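Dihydrodipicolinate synthase family protein (Sinorhizobium meliloti, PDB 4DNH) is of unknown function but folds as a TIM barrel and may be an enzyme related to dihydrodipicolinate synthase. Local coordinates at residues A[155-160]-A[200-205]; A[287-292]-A[299-304]. One frame throughout, in Å; residues are numbered along the deposited sequence.

Contact 1: A[155-160]-A[200-205]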
# COMPACT_ATOMS: atom_id res chain seq x y z
N LEU A 155 10.72 5.90 -4.66
CA LEU A 155 10.62 7.11 -5.44
C LEU A 155 9.24 7.21 -6.07
O LEU A 155 8.90 6.47 -7.01
CB LEU A 155 11.73 7.17 -6.48
CG LEU A 155 11.90 8.50 -7.21
CD1 LEU A 155 12.23 9.60 -6.23
CD2 LEU A 155 12.99 8.36 -8.26
N MSE A 156 8.43 8.12 -5.55
CA MSE A 156 7.03 8.23 -5.94
C MSE A 156 6.87 9.01 -7.22
O MSE A 156 7.74 9.83 -7.58
CB MSE A 156 6.27 8.87 -4.78
CG MSE A 156 6.11 7.83 -3.67
SE MSE A 156 5.19 8.64 -2.13
CE MSE A 156 3.33 8.11 -2.56
N ALA A 157 5.77 8.76 -7.92
CA ALA A 157 5.43 9.49 -9.12
C ALA A 157 5.02 10.90 -8.73
O ALA A 157 4.58 11.12 -7.60
CB ALA A 157 4.32 8.79 -9.88
N SER A 158 5.16 11.84 -9.65
CA SER A 158 5.02 13.25 -9.34
C SER A 158 3.86 13.91 -10.11
O SER A 158 3.80 13.88 -11.35
CB SER A 158 6.36 13.96 -9.59
OG SER A 158 6.23 15.34 -9.88
N ARG A 159 2.93 14.50 -9.34
CA ARG A 159 1.74 15.20 -9.85
C ARG A 159 2.18 16.35 -10.78
O ARG A 159 1.67 16.48 -11.89
CB ARG A 159 0.95 15.76 -8.64
CG ARG A 159 -0.52 15.37 -8.44
CD ARG A 159 -0.69 13.88 -8.17
NE ARG A 159 -1.45 13.39 -6.99
CZ ARG A 159 -2.09 14.08 -6.04
NH1 ARG A 159 -2.68 13.39 -5.06
NH2 ARG A 159 -2.15 15.42 -6.03
N ALA A 160 3.16 17.16 -10.35
CA ALA A 160 3.59 18.35 -11.10
C ALA A 160 4.27 18.01 -12.43
O ALA A 160 4.15 18.75 -13.42
CB ALA A 160 4.51 19.21 -10.25
N GLU A 200 -2.13 10.95 -14.72
CA GLU A 200 -2.60 10.56 -16.03
C GLU A 200 -1.51 10.63 -17.12
O GLU A 200 -0.91 11.68 -17.36
CB GLU A 200 -3.81 11.44 -16.41
CG GLU A 200 -3.61 12.94 -16.24
CD GLU A 200 -4.88 13.77 -16.43
OE1 GLU A 200 -5.79 13.33 -17.17
OE2 GLU A 200 -4.96 14.87 -15.84
N GLY A 201 -1.28 9.49 -17.77
CA GLY A 201 -0.28 9.38 -18.84
C GLY A 201 1.16 9.52 -18.36
O GLY A 201 1.98 10.14 -19.05
N TYR A 202 1.47 8.95 -17.20
CA TYR A 202 2.82 9.03 -16.64
C TYR A 202 3.85 8.30 -17.53
O TYR A 202 3.52 7.27 -18.15
CB TYR A 202 2.85 8.51 -15.20
CG TYR A 202 3.94 9.12 -14.36
CD1 TYR A 202 3.80 10.39 -13.81
CD2 TYR A 202 5.13 8.43 -14.11
CE1 TYR A 202 4.81 10.96 -13.04
CE2 TYR A 202 6.14 8.98 -13.34
CZ TYR A 202 5.98 10.25 -12.80
OH TYR A 202 6.98 10.80 -12.04
N TRP A 203 5.07 8.84 -17.58
CA TRP A 203 6.17 8.45 -18.50
C TRP A 203 6.10 9.09 -19.86
O TRP A 203 7.03 8.96 -20.66
CB TRP A 203 6.36 6.93 -18.59
CG TRP A 203 6.58 6.28 -17.25
CD1 TRP A 203 5.74 5.37 -16.61
CD2 TRP A 203 7.70 6.49 -16.32
NE1 TRP A 203 6.27 5.01 -15.39
CE2 TRP A 203 7.43 5.63 -15.16
CE3 TRP A 203 8.86 7.25 -16.34
CZ2 TRP A 203 8.29 5.58 -14.07
CZ3 TRP A 203 9.72 7.18 -15.24
CH2 TRP A 203 9.44 6.37 -14.13
N GLY A 204 5.01 9.79 -20.14
CA GLY A 204 4.87 10.57 -21.37
C GLY A 204 3.93 10.02 -22.42
O GLY A 204 3.82 10.59 -23.51
N ASN A 205 3.25 8.91 -22.13
CA ASN A 205 2.28 8.34 -23.05
C ASN A 205 0.98 7.91 -22.37
O ASN A 205 1.01 7.34 -21.27
CB ASN A 205 2.87 7.17 -23.82
CG ASN A 205 2.16 6.90 -25.13
OD1 ASN A 205 0.93 6.77 -25.18
ND2 ASN A 205 2.93 6.84 -26.21

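Contact 2: A[287-292]-A[299-304]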
# COMPACT_ATOMS: atom_id res chain seq x y z
N SER A 287 1.94 -13.21 6.00
CA SER A 287 3.08 -13.72 6.71
C SER A 287 3.07 -15.26 6.68
O SER A 287 4.03 -15.88 6.22
CB SER A 287 3.09 -13.20 8.14
OG SER A 287 4.11 -13.80 8.92
N ALA A 288 1.97 -15.85 7.14
CA ALA A 288 1.84 -17.32 7.19
C ALA A 288 2.05 -17.95 5.82
O ALA A 288 2.63 -19.03 5.71
CB ALA A 288 0.49 -17.72 7.76
N ALA A 289 1.57 -17.28 4.77
CA ALA A 289 1.67 -17.81 3.42
C ALA A 289 3.05 -17.62 2.82
O ALA A 289 3.55 -18.49 2.12
CB ALA A 289 0.59 -17.22 2.54
N LEU A 290 3.67 -16.48 3.08
CA LEU A 290 5.04 -16.26 2.65
C LEU A 290 6.01 -17.24 3.30
O LEU A 290 7.04 -17.59 2.71
CB LEU A 290 5.48 -14.82 2.94
CG LEU A 290 4.85 -13.71 2.09
CD1 LEU A 290 5.11 -12.36 2.72
CD2 LEU A 290 5.34 -13.72 0.65
N GLU A 291 5.68 -17.70 4.50
CA GLU A 291 6.47 -18.74 5.14
C GLU A 291 6.34 -20.07 4.40
O GLU A 291 7.34 -20.71 4.09
CB GLU A 291 6.09 -18.91 6.61
CG GLU A 291 6.98 -19.92 7.33
CD GLU A 291 6.48 -20.31 8.71
OE1 GLU A 291 5.46 -19.76 9.18
OE2 GLU A 291 7.12 -21.18 9.34
N ALA A 292 5.10 -20.47 4.11
CA ALA A 292 4.84 -21.69 3.35
C ALA A 292 5.53 -21.68 1.98
O ALA A 292 6.16 -22.66 1.59
CB ALA A 292 3.34 -21.93 3.21
N GLY A 299 1.40 -25.44 -2.16
CA GLY A 299 0.01 -25.81 -1.89
C GLY A 299 -0.59 -25.03 -0.74
O GLY A 299 -1.69 -24.49 -0.86
N GLU A 300 0.12 -24.96 0.38
CA GLU A 300 -0.39 -24.23 1.54
C GLU A 300 -0.42 -22.70 1.33
O GLU A 300 -1.33 -22.02 1.80
CB GLU A 300 0.35 -24.61 2.83
CG GLU A 300 -0.55 -24.58 4.06
CD GLU A 300 0.22 -24.56 5.38
OE1 GLU A 300 1.31 -25.17 5.46
OE2 GLU A 300 -0.28 -23.94 6.35
N PHE A 301 0.58 -22.18 0.62
CA PHE A 301 0.57 -20.80 0.16
C PHE A 301 -0.78 -20.39 -0.42
O PHE A 301 -1.41 -19.43 0.06
CB PHE A 301 1.68 -20.59 -0.87
CG PHE A 301 1.68 -19.23 -1.52
CD1 PHE A 301 2.29 -18.14 -0.90
CD2 PHE A 301 1.09 -19.04 -2.78
CE1 PHE A 301 2.32 -16.90 -1.51
CE2 PHE A 301 1.11 -17.79 -3.39
CZ PHE A 301 1.72 -16.72 -2.76
N PHE A 302 -1.24 -21.13 -1.44
CA PHE A 302 -2.51 -20.85 -2.10
C PHE A 302 -3.72 -21.11 -1.20
O PHE A 302 -4.67 -20.33 -1.22
CB PHE A 302 -2.66 -21.65 -3.41
CG PHE A 302 -1.80 -21.14 -4.54
CD1 PHE A 302 -2.04 -19.90 -5.13
CD2 PHE A 302 -0.76 -21.92 -5.04
CE1 PHE A 302 -1.26 -19.43 -6.17
CE2 PHE A 302 0.04 -21.46 -6.09
CZ PHE A 302 -0.21 -20.21 -6.65
N GLU A 303 -3.67 -22.18 -0.40
CA GLU A 303 -4.73 -22.49 0.56
C GLU A 303 -4.97 -21.31 1.51
O GLU A 303 -6.11 -21.04 1.88
CB GLU A 303 -4.37 -23.72 1.40
CG GLU A 303 -4.72 -25.06 0.77
CD GLU A 303 -4.15 -26.25 1.54
OE1 GLU A 303 -3.69 -26.05 2.70
OE2 GLU A 303 -4.17 -27.38 1.01
N LEU A 304 -3.88 -20.66 1.92
CA LEU A 304 -3.95 -19.51 2.81
C LEU A 304 -4.34 -18.21 2.08
O LEU A 304 -5.17 -17.43 2.57
CB LEU A 304 -2.61 -19.32 3.54
CG LEU A 304 -2.18 -20.33 4.63
CD1 LEU A 304 -0.70 -20.20 4.95
CD2 LEU A 304 -2.98 -20.19 5.93

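Contact 1: A[155-160]-A[200-205]
Tyr202 reaches across to Ala157 and Ser158 and makes all of the contact between the two loops. Its CB bond points at segment 155-160, and with CG roughly anti to the backbone N (chi1 -153°) the ring extends in that direction. Beyond CG, Tyr202 CD2 rests 3.7 Å above the plane of the Trp203 ring, near the rim, within the type II turn of 201-204. CE1, CE2 and CZ of Tyr202 all run beneath the methyl of Ala157, whose CB lies over one face of the ring, 3.7 Å from Tyr202 CZ, in a CH-pi contact. Tyr202 CE1 also comes to 3.5 Å from Ser158 O, which sits at the ring edge in its plane. At the tip, Tyr202 OH accepts a moderately bent hydrogen bond from Ser158 N (3.2 Å, 147° at the hydrogen) and has Tyr175 OH as a second partner, so two bonds fix the buried hydroxyl. The first of these is made to the N-cap residue of helix 159-164, for Ser158 OG is bonded to Leu161 N. The contact joins the connections that follow strands 153-155 and 186-191, the fourth and fifth of the TIM barrel.

Contact 2: A[287-292]-A[299-304]
The Phe301 ring turns an edge to Ala289: the carbonyl oxygen of Ala289 lies in the ring plane, 3.3 Å from Phe301 CD1. On its far side, Phe301 CD2 stands 3.9 Å above the centre of one face of the Phe302 ring, and Ala265 of helix 260-265 touches both phenylalanines. This is an antiparallel helical hairpin, with helices 283-294 and 298-305 joined by a short turn; the segment axes approach to 7.9 Å and run at 163° to each other. Ala288, Ala289 and Ala292 make so close an approach possible, Ala289 CA and Phe301 CA being 4.6 Å apart. A chi1 of 174° swings the Phe301 ring away from its own backbone N and brings it alongside the neighbouring helix at Ala289. Shortening Phe301 to an alanine is likely to open a gap beside Ala289 O and leave the Phe302 face without its aromatic neighbour. At the backbone of Phe301, the Ala292 methyl packs against the amide N and against Glu300 CB, while the Glu300 carboxylate pairs with Arg297 in the turn. One helical turn on, the Leu304 side chain lies across Ala288 and Ala289, its CD1 methyl 3.6 Å from Ala288 O.

In the fold
Contacts 1 and 2 lie on opposite sides of the chain's centre, their own centres 35 Å apart and their nearest atoms about 20 Å apart, so neither touches the other. Both belong to connections that follow barrel strands: contact 1 joins the loops after the fourth and fifth strands, contact 2 folds the helical hairpin after the eighth, strand 273-276. They also differ in kind, one a polar and aromatic joint between loops, the other apolar helix packing. No ligand marks an active site here, and none is assigned in this protein. Contact 1 lies at the C-terminal side of the strands, where TIM-barrel enzymes keep their active sites.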